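Local coordinates for 5'-Methylthioadenosine Nucleosidase (Arabidopsis thaliana, PDB 2H8G), which belongs to the phosphorylase superfamily of alpha/beta proteins and holds adenine in a pocket, at residues A[40-43]-A[44-48]; A[98-101]-A[102-106]; A[159-162]-A[163-166]. All coordinates share one frame; numbering follows the deposited sequence.

Contact 1. Residues A[40-43]-A[44-48]; sequences LPLV and NKFGL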
ATOM      1  N   LEU A  40      -1.334 -19.785  11.121  1.00 31.56           N
ATOM      2  CA  LEU A  40      -1.353 -20.730  12.236  1.00 32.29           C
ATOM      3  C   LEU A  40      -1.042 -22.171  11.846  1.00 32.74           C
ATOM      4  O   LEU A  40      -0.217 -22.822  12.486  1.00 32.03           O
ATOM      5  CB  LEU A  40      -2.697 -20.669  12.971  1.00 33.66           C
ATOM      6  CG  LEU A  40      -2.941 -19.406  13.804  1.00 35.63           C
ATOM      7  CD1 LEU A  40      -4.338 -19.450  14.409  1.00 36.53           C
ATOM      8  CD2 LEU A  40      -1.881 -19.296  14.895  1.00 36.39           C
ATOM      9  N   PRO A  41      -1.694 -22.693  10.793  1.00 33.60           N
ATOM     10  CA  PRO A  41      -1.423 -24.074  10.385  1.00 34.20           C
ATOM     11  C   PRO A  41       0.067 -24.317  10.150  1.00 35.03           C
ATOM     12  O   PRO A  41       0.608 -25.350  10.547  1.00 35.69           O
ATOM     13  CB  PRO A  41      -2.240 -24.218   9.105  1.00 34.63           C
ATOM     14  CG  PRO A  41      -3.404 -23.304   9.350  1.00 34.36           C
ATOM     15  CD  PRO A  41      -2.734 -22.090   9.939  1.00 34.05           C
ATOM     16  N   LEU A  42       0.723 -23.353   9.509  1.00 35.08           N
ATOM     17  CA  LEU A  42       2.146 -23.457   9.211  1.00 34.14           C
ATOM     18  C   LEU A  42       2.995 -23.262  10.464  1.00 34.81           C
ATOM     19  O   LEU A  42       4.009 -23.933  10.646  1.00 34.84           O
ATOM     20  CB  LEU A  42       2.537 -22.418   8.152  1.00 33.78           C
ATOM     21  CG  LEU A  42       3.946 -22.515   7.562  1.00 33.36           C
ATOM     22  CD1 LEU A  42       4.120 -23.853   6.859  1.00 33.19           C
ATOM     23  CD2 LEU A  42       4.165 -21.373   6.581  1.00 33.77           C
ATOM     24  N   VAL A  43       2.579 -22.338  11.323  1.00 35.46           N
ATOM     25  CA  VAL A  43       3.302 -22.069  12.563  1.00 35.61           C
ATOM     26  C   VAL A  43       3.339 -23.328  13.428  1.00 36.22           C
ATOM     27  O   VAL A  43       4.393 -23.720  13.929  1.00 34.65           O
ATOM     28  CB  VAL A  43       2.632 -20.930  13.365  1.00 35.75           C
ATOM     29  CG1 VAL A  43       3.270 -20.811  14.745  1.00 35.84           C
ATOM     30  CG2 VAL A  43       2.767 -19.613  12.609  1.00 36.17           C
ATOM     31  N   ASN A  44       2.180 -23.955  13.592  1.00 36.97           N
ATOM     32  CA  ASN A  44       2.057 -25.167  14.395  1.00 38.73           C
ATOM     33  C   ASN A  44       2.829 -26.327  13.777  1.00 39.37           C
ATOM     34  O   ASN A  44       3.428 -27.134  14.489  1.00 40.49           O
ATOM     35  CB  ASN A  44       0.578 -25.542  14.543  1.00 39.82           C
ATOM     36  CG  ASN A  44      -0.203 -24.530  15.367  1.00 41.21           C
ATOM     37  OD1 ASN A  44      -1.436 -24.511  15.346  1.00 43.05           O
ATOM     38  ND2 ASN A  44       0.512 -23.689  16.108  1.00 41.84           N
ATOM     39  N   LYS A  45       2.818 -26.404  12.450  1.00 39.34           N
ATOM     40  CA  LYS A  45       3.513 -27.471  11.740  1.00 40.04           C
ATOM     41  C   LYS A  45       5.010 -27.485  12.036  1.00 40.28           C
ATOM     42  O   LYS A  45       5.604 -28.548  12.206  1.00 41.09           O
ATOM     43  CB  LYS A  45       3.289 -27.332  10.231  1.00 40.45           C
ATOM     44  CG  LYS A  45       4.030 -28.362   9.394  1.00 41.60           C
ATOM     45  CD  LYS A  45       3.561 -29.776   9.694  1.00 43.07           C
ATOM     46  CE  LYS A  45       4.319 -30.792   8.855  1.00 44.13           C
ATOM     47  NZ  LYS A  45       3.829 -32.179   9.085  1.00 46.00           N
ATOM     48  N   PHE A  46       5.620 -26.305  12.096  1.00 39.51           N
ATOM     49  CA  PHE A  46       7.050 -26.211  12.372  1.00 38.68           C
ATOM     50  C   PHE A  46       7.335 -25.732  13.791  1.00 38.33           C
ATOM     51  O   PHE A  46       8.472 -25.403  14.127  1.00 37.98           O
ATOM     52  CB  PHE A  46       7.728 -25.282  11.361  1.00 38.77           C
ATOM     53  CG  PHE A  46       7.740 -25.823   9.957  1.00 39.25           C
ATOM     54  CD1 PHE A  46       6.564 -25.904   9.216  1.00 39.13           C
ATOM     55  CD2 PHE A  46       8.925 -26.274   9.383  1.00 38.67           C
ATOM     56  CE1 PHE A  46       6.568 -26.431   7.925  1.00 39.34           C
ATOM     57  CE2 PHE A  46       8.940 -26.803   8.093  1.00 39.55           C
ATOM     58  CZ  PHE A  46       7.758 -26.881   7.363  1.00 38.57           C
ATOM     59  N   GLY A  47       6.293 -25.695  14.616  1.00 38.73           N
ATOM     60  CA  GLY A  47       6.443 -25.270  15.997  1.00 38.90           C
ATOM     61  C   GLY A  47       7.119 -23.924  16.171  1.00 39.21           C
ATOM     62  O   GLY A  47       7.983 -23.761  17.034  1.00 38.42           O
ATOM     63  N   LEU A  48       6.729 -22.954  15.350  1.00 38.53           N
ATOM     64  CA  LEU A  48       7.305 -21.618  15.437  1.00 38.03           C
ATOM     65  C   LEU A  48       6.744 -20.905  16.664  1.00 38.86           C
ATOM     66  O   LEU A  48       5.580 -21.090  17.023  1.00 39.97           O
ATOM     67  CB  LEU A  48       6.972 -20.817  14.176  1.00 35.87           C
ATOM     68  CG  LEU A  48       7.371 -21.437  12.834  1.00 35.58           C
ATOM     69  CD1 LEU A  48       6.913 -20.531  11.706  1.00 34.18           C
ATOM     70  CD2 LEU A  48       8.873 -21.637  12.772  1.00 35.06           C
TER
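Val-43 and Leu-48 meet where helix 36-45 ends, and this is the tightly packed part of the contact. With CG1 anti to the backbone N (chi1 171°), Val-43 lays that methyl 3.7 Å from Leu-48 CB and 3.3 Å from Leu-48 O. The chain turns back through a Schellman motif: Leu-48 N bonds to Val-43 O at 2.8 Å, Gly-47 N makes a weak bond to Asn-44 O, and Gly-47, at phi 53°, is the C-prime residue. A second apolar pair, Leu-42 with Phe-46, is spaced i to i+4; Leu-42 reaches the ring at an angle, its CD1 3.7 Å from Phe-46 CE1. The carbonyl Leu-42 O sits at the edge of the ring, near its plane and 3.5 Å from Phe-46 CD1, while also accepting the bond from Phe-46 N. The solvent side is looser. Asn-44 places its carboxamide beside the preceding turn, CG 3.3 Å from Leu-40 O. Of the Lys-45 side chain only CB comes near, 3.3 Å from Pro-41 O; the rest bends at chi2, leads away from segment 40-43 and touches Glu-249 and Thr-253 of helix 233-259. Around the helix end, Val-43 and Leu-48 rest on Tyr-65 of strand 63-69, Leu-48 reaches Val-76 of strand 72-78, and Phe-46 packs edge-to-face with His-69 and against Thr-253 and Ile-256 of helix 233-259.

Contact 2. Residues A[98-101]-A[102-106]; sequences ITFA and SIQAL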
ATOM      1  N   ILE A  98       4.534  -4.612   5.993  1.00 18.55           N
ATOM      2  CA  ILE A  98       5.213  -5.695   6.696  1.00 19.34           C
ATOM      3  C   ILE A  98       6.297  -6.335   5.838  1.00 19.56           C
ATOM      4  O   ILE A  98       7.291  -6.835   6.358  1.00 18.88           O
ATOM      5  CB  ILE A  98       4.225  -6.777   7.203  1.00 21.23           C
ATOM      6  CG1 ILE A  98       3.564  -7.512   6.036  1.00 19.29           C
ATOM      7  CG2 ILE A  98       3.177  -6.127   8.088  1.00 23.59           C
ATOM      8  CD1 ILE A  98       2.637  -8.631   6.479  1.00 27.10           C
ATOM      9  N   THR A  99       6.122  -6.312   4.520  1.00 17.01           N
ATOM     10  CA  THR A  99       7.137  -6.867   3.636  1.00 17.12           C
ATOM     11  C   THR A  99       8.375  -5.968   3.716  1.00 18.21           C
ATOM     12  O   THR A  99       9.502  -6.453   3.843  1.00 18.55           O
ATOM     13  CB  THR A  99       6.649  -6.926   2.172  1.00 17.72           C
ATOM     14  OG1 THR A  99       5.502  -7.776   2.086  1.00 17.98           O
ATOM     15  CG2 THR A  99       7.743  -7.475   1.269  1.00 17.71           C
ATOM     16  N   PHE A 100       8.151  -4.657   3.661  1.00 17.35           N
ATOM     17  CA  PHE A 100       9.236  -3.690   3.729  1.00 17.97           C
ATOM     18  C   PHE A 100       9.980  -3.793   5.060  1.00 18.40           C
ATOM     19  O   PHE A 100      11.203  -3.920   5.086  1.00 20.17           O
ATOM     20  CB  PHE A 100       8.686  -2.271   3.567  1.00 18.24           C
ATOM     21  CG  PHE A 100       9.726  -1.196   3.707  1.00 18.24           C
ATOM     22  CD1 PHE A 100      10.634  -0.947   2.683  1.00 20.57           C
ATOM     23  CD2 PHE A 100       9.811  -0.446   4.875  1.00 21.49           C
ATOM     24  CE1 PHE A 100      11.616   0.036   2.824  1.00 21.05           C
ATOM     25  CE2 PHE A 100      10.787   0.537   5.024  1.00 23.50           C
ATOM     26  CZ  PHE A 100      11.688   0.776   3.997  1.00 21.10           C
ATOM     27  N   ALA A 101       9.238  -3.747   6.162  1.00 20.01           N
ATOM     28  CA  ALA A 101       9.854  -3.814   7.486  1.00 19.74           C
ATOM     29  C   ALA A 101      10.563  -5.144   7.741  1.00 20.88           C
ATOM     30  O   ALA A 101      11.648  -5.172   8.329  1.00 22.44           O
ATOM     31  CB  ALA A 101       8.799  -3.557   8.563  1.00 20.14           C
ATOM     32  N   SER A 102       9.954  -6.239   7.295  1.00 20.49           N
ATOM     33  CA  SER A 102      10.531  -7.571   7.471  1.00 21.19           C
ATOM     34  C   SER A 102      11.841  -7.721   6.709  1.00 22.24           C
ATOM     35  O   SER A 102      12.789  -8.340   7.205  1.00 23.14           O
ATOM     36  CB  SER A 102       9.539  -8.641   7.007  1.00 24.15           C
ATOM     37  OG  SER A 102       8.364  -8.595   7.794  1.00 28.78           O
ATOM     38  N   ILE A 103      11.898  -7.164   5.502  1.00 20.76           N
ATOM     39  CA  ILE A 103      13.111  -7.246   4.697  1.00 21.91           C
ATOM     40  C   ILE A 103      14.250  -6.481   5.362  1.00 21.38           C
ATOM     41  O   ILE A 103      15.367  -6.988   5.470  1.00 23.67           O
ATOM     42  CB  ILE A 103      12.895  -6.664   3.284  1.00 21.28           C
ATOM     43  CG1 ILE A 103      11.981  -7.590   2.478  1.00 20.29           C
ATOM     44  CG2 ILE A 103      14.242  -6.491   2.571  1.00 21.98           C
ATOM     45  CD1 ILE A 103      11.595  -7.040   1.118  1.00 21.91           C
ATOM     46  N   GLN A 104      13.967  -5.264   5.812  1.00 21.63           N
ATOM     47  CA  GLN A 104      14.998  -4.442   6.444  1.00 22.77           C
ATOM     48  C   GLN A 104      15.479  -4.967   7.792  1.00 24.86           C
ATOM     49  O   GLN A 104      16.653  -4.818   8.138  1.00 25.88           O
ATOM     50  CB  GLN A 104      14.507  -2.997   6.586  1.00 22.99           C
ATOM     51  CG  GLN A 104      14.442  -2.271   5.250  1.00 24.33           C
ATOM     52  CD  GLN A 104      14.335  -0.767   5.386  1.00 26.07           C
ATOM     53  OE1 GLN A 104      14.731  -0.024   4.483  1.00 30.18           O
ATOM     54  NE2 GLN A 104      13.793  -0.307   6.507  1.00 27.06           N
ATOM     55  N   ALA A 105      14.587  -5.594   8.547  1.00 24.85           N
ATOM     56  CA  ALA A 105      14.958  -6.119   9.855  1.00 24.60           C
ATOM     57  C   ALA A 105      15.477  -7.554   9.830  1.00 25.88           C
ATOM     58  O   ALA A 105      16.455  -7.875  10.510  1.00 27.36           O
ATOM     59  CB  ALA A 105      13.778  -6.020  10.804  1.00 25.27           C
ATOM     60  N   LEU A 106      14.836  -8.408   9.037  1.00 24.28           N
ATOM     61  CA  LEU A 106      15.204  -9.819   8.970  1.00 25.17           C
ATOM     62  C   LEU A 106      16.181 -10.217   7.861  1.00 24.65           C
ATOM     63  O   LEU A 106      16.770 -11.296   7.914  1.00 26.94           O
ATOM     64  CB  LEU A 106      13.928 -10.665   8.871  1.00 26.26           C
ATOM     65  CG  LEU A 106      12.853 -10.316   9.909  1.00 27.74           C
ATOM     66  CD1 LEU A 106      11.656 -11.241   9.745  1.00 28.45           C
ATOM     67  CD2 LEU A 106      13.428 -10.429  11.318  1.00 29.19           C
TER
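Ser-102 turns its hydroxyl back onto the carbonyl of Ile-98, one turn earlier in helix 92-106. OG stands beside its own backbone N and anti to the carbonyl carbon (chi1 -62°), which carries it to a short hydrogen bond of 2.5 Å with Ile-98 O. The amide Ser-102 N bonds to the same oxygen at 2.9 Å. The two donors approach from opposite faces of the carbonyl plane, so one acceptor is gripped twice. The hydroxyl OG1 of Thr-99 bonds to Ala-95 O, and Thr-99 CG2 runs alongside Ile-103, 3.9 Å from Ile-103 CD1. Ile-103 also keeps its longer branch beside the backbone N, pressing CG1 to 3.0 Å from Thr-99 O, a close approach of methylene to carbonyl. On another flank Phe-100 and Gln-104 touch. Gln-104, extended beyond CG, passes over one face of the Phe-100 ring: its CG is 4.3 Å above the plane, offset toward the rim, and CD comes 3.4 Å from Phe-100 CZ. Ring and amide planes are 45° apart, which rules out a parallel stack. The same flank faces the second subunit, where Phe-100 meets the ring of Trp-62 of that subunit and Gln-104 meets its Leu-56. Chemically, the helix's own carbonyls, Ile-98 O and Ala-95 O, accept from the buried hydroxyls of Ser-102 and Thr-99, which probably eases their burial beside apolar neighbours such as Val-77 and Val-209.

Contact 3. Residues A[159-162]-A[163-166]; sequences FSTP and NLLK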
ATOM      1  N   PHE A 159      10.135 -14.947  -8.735  1.00 20.42           N
ATOM      2  CA  PHE A 159      11.458 -15.543  -8.873  1.00 21.65           C
ATOM      3  C   PHE A 159      11.305 -16.908  -9.533  1.00 22.89           C
ATOM      4  O   PHE A 159      10.410 -17.672  -9.184  1.00 22.59           O
ATOM      5  CB  PHE A 159      12.104 -15.695  -7.496  1.00 23.12           C
ATOM      6  CG  PHE A 159      13.539 -16.117  -7.543  1.00 25.27           C
ATOM      7  CD1 PHE A 159      14.521 -15.235  -7.979  1.00 25.08           C
ATOM      8  CD2 PHE A 159      13.912 -17.395  -7.144  1.00 24.48           C
ATOM      9  CE1 PHE A 159      15.863 -15.618  -8.015  1.00 28.01           C
ATOM     10  CE2 PHE A 159      15.249 -17.787  -7.177  1.00 26.30           C
ATOM     11  CZ  PHE A 159      16.225 -16.896  -7.612  1.00 26.69           C
ATOM     12  N   SER A 160      12.179 -17.207 -10.488  1.00 24.55           N
ATOM     13  CA  SER A 160      12.127 -18.477 -11.203  1.00 26.69           C
ATOM     14  C   SER A 160      12.558 -19.658 -10.334  1.00 25.94           C
ATOM     15  O   SER A 160      13.660 -19.669  -9.789  1.00 27.83           O
ATOM     16  CB  SER A 160      13.011 -18.403 -12.450  1.00 29.55           C
ATOM     17  OG  SER A 160      12.877 -19.572 -13.239  1.00 33.75           O
ATOM     18  N   THR A 161      11.678 -20.649 -10.205  1.00 26.11           N
ATOM     19  CA  THR A 161      11.968 -21.843  -9.411  1.00 25.06           C
ATOM     20  C   THR A 161      11.591 -23.086 -10.224  1.00 26.47           C
ATOM     21  O   THR A 161      10.708 -23.857  -9.842  1.00 25.23           O
ATOM     22  CB  THR A 161      11.176 -21.842  -8.080  1.00 23.85           C
ATOM     23  OG1 THR A 161       9.773 -21.793  -8.356  1.00 24.84           O
ATOM     24  CG2 THR A 161      11.560 -20.639  -7.233  1.00 23.98           C
ATOM     25  N   PRO A 162      12.279 -23.300 -11.354  1.00 26.39           N
ATOM     26  CA  PRO A 162      12.024 -24.442 -12.237  1.00 27.16           C
ATOM     27  C   PRO A 162      12.126 -25.815 -11.579  1.00 26.33           C
ATOM     28  O   PRO A 162      11.287 -26.684 -11.821  1.00 26.83           O
ATOM     29  CB  PRO A 162      13.052 -24.248 -13.348  1.00 26.63           C
ATOM     30  CG  PRO A 162      14.197 -23.604 -12.627  1.00 27.34           C
ATOM     31  CD  PRO A 162      13.486 -22.571 -11.782  1.00 26.06           C
ATOM     32  N   ASN A 163      13.146 -26.015 -10.750  1.00 26.45           N
ATOM     33  CA  ASN A 163      13.319 -27.304 -10.086  1.00 26.48           C
ATOM     34  C   ASN A 163      12.227 -27.571  -9.058  1.00 26.49           C
ATOM     35  O   ASN A 163      11.774 -28.707  -8.900  1.00 26.93           O
ATOM     36  CB  ASN A 163      14.694 -27.391  -9.418  1.00 27.50           C
ATOM     37  CG  ASN A 163      15.827 -27.391 -10.421  1.00 31.56           C
ATOM     38  OD1 ASN A 163      15.754 -28.060 -11.451  1.00 33.63           O
ATOM     39  ND2 ASN A 163      16.888 -26.653 -10.120  1.00 33.29           N
ATOM     40  N   LEU A 164      11.802 -26.524  -8.358  1.00 24.40           N
ATOM     41  CA  LEU A 164      10.749 -26.660  -7.360  1.00 25.03           C
ATOM     42  C   LEU A 164       9.473 -27.117  -8.053  1.00 25.10           C
ATOM     43  O   LEU A 164       8.787 -28.021  -7.586  1.00 25.85           O
ATOM     44  CB  LEU A 164      10.508 -25.318  -6.657  1.00 23.05           C
ATOM     45  CG  LEU A 164       9.418 -25.222  -5.582  1.00 25.17           C
ATOM     46  CD1 LEU A 164       9.616 -23.938  -4.788  1.00 24.42           C
ATOM     47  CD2 LEU A 164       8.034 -25.236  -6.213  1.00 26.56           C
ATOM     48  N   LEU A 165       9.172 -26.488  -9.182  1.00 26.23           N
ATOM     49  CA  LEU A 165       7.975 -26.810  -9.944  1.00 28.91           C
ATOM     50  C   LEU A 165       8.025 -28.231 -10.511  1.00 30.16           C
ATOM     51  O   LEU A 165       7.008 -28.920 -10.563  1.00 32.24           O
ATOM     52  CB  LEU A 165       7.803 -25.794 -11.079  1.00 30.45           C
ATOM     53  CG  LEU A 165       6.465 -25.755 -11.820  1.00 31.44           C
ATOM     54  CD1 LEU A 165       5.353 -25.397 -10.852  1.00 33.65           C
ATOM     55  CD2 LEU A 165       6.537 -24.727 -12.940  1.00 33.42           C
ATOM     56  N   LYS A 166       9.212 -28.665 -10.922  1.00 30.90           N
ATOM     57  CA  LYS A 166       9.395 -30.000 -11.488  1.00 32.56           C
ATOM     58  C   LYS A 166       9.329 -31.097 -10.419  1.00 31.90           C
ATOM     59  O   LYS A 166       9.156 -32.278 -10.733  1.00 32.69           O
ATOM     60  CB  LYS A 166      10.738 -30.066 -12.225  1.00 34.80           C
ATOM     61  CG  LYS A 166      11.060 -31.427 -12.810  1.00 37.57           C
ATOM     62  CD  LYS A 166       9.960 -31.885 -13.749  1.00 38.28           C
ATOM     63  CE  LYS A 166      10.104 -33.362 -14.053  1.00 39.24           C
ATOM     64  NZ  LYS A 166      10.055 -34.160 -12.799  1.00 40.73           N
TER
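The carboxamide of Asn-163 is the flat group that meets the preceding segment, and it does so loosely, with CG 4.2 Å from Pro-162 C and no stack made; its ND2 is hydrogen-bonded to Asp-266 O. The ring of Pro-162 lies close to the amide of Asn-163, the residue that directly follows it. Pro-162 is the first residue of helix 162-168, a position where the missing amide hydrogen costs no helical bond. Thr-161 holds the N-cap position, yet its side chain makes no capping bond: chi1 of 59° tucks OG1 in over the main chain, 4.0 Å from Leu-164 CB. The side chains of Thr-161 and Leu-164 run alongside each other in the same direction, with their CB atoms 3.8 Å apart. Two backbone bonds start the helix: Leu-165 N to Thr-161 O at 3.1 Å, nearly straight with an N-H...O angle of 162°, and Lys-166 N to Pro-162 O at 3.0 Å. Thr-161, Leu-164 and Leu-165 all reach Leu-132 of strand 130-138, and Leu-164 also packs on Val-255 and Phe-258 of helix 233-259.

How the contacts relate
Along the chain from the N terminus the three contacts come in series, and none nests in or crosses another. Each is confined to one continuous stretch, so none closes a long loop. Contact 1 ends helix 36-45, which follows strand 28-32; contact 2 forms the later part of helix 92-106, which leads to strand 110-119; contact 3 starts helix 162-168, which precedes strand 171-177. Their centres lie 20 to 24 Å apart and no two touch. The ties are indirect: contacts 1 and 2 both pack on strand 72-78, and contacts 1 and 3 both pack on helix 233-259. Among them, contact 2 alone reaches the second subunit.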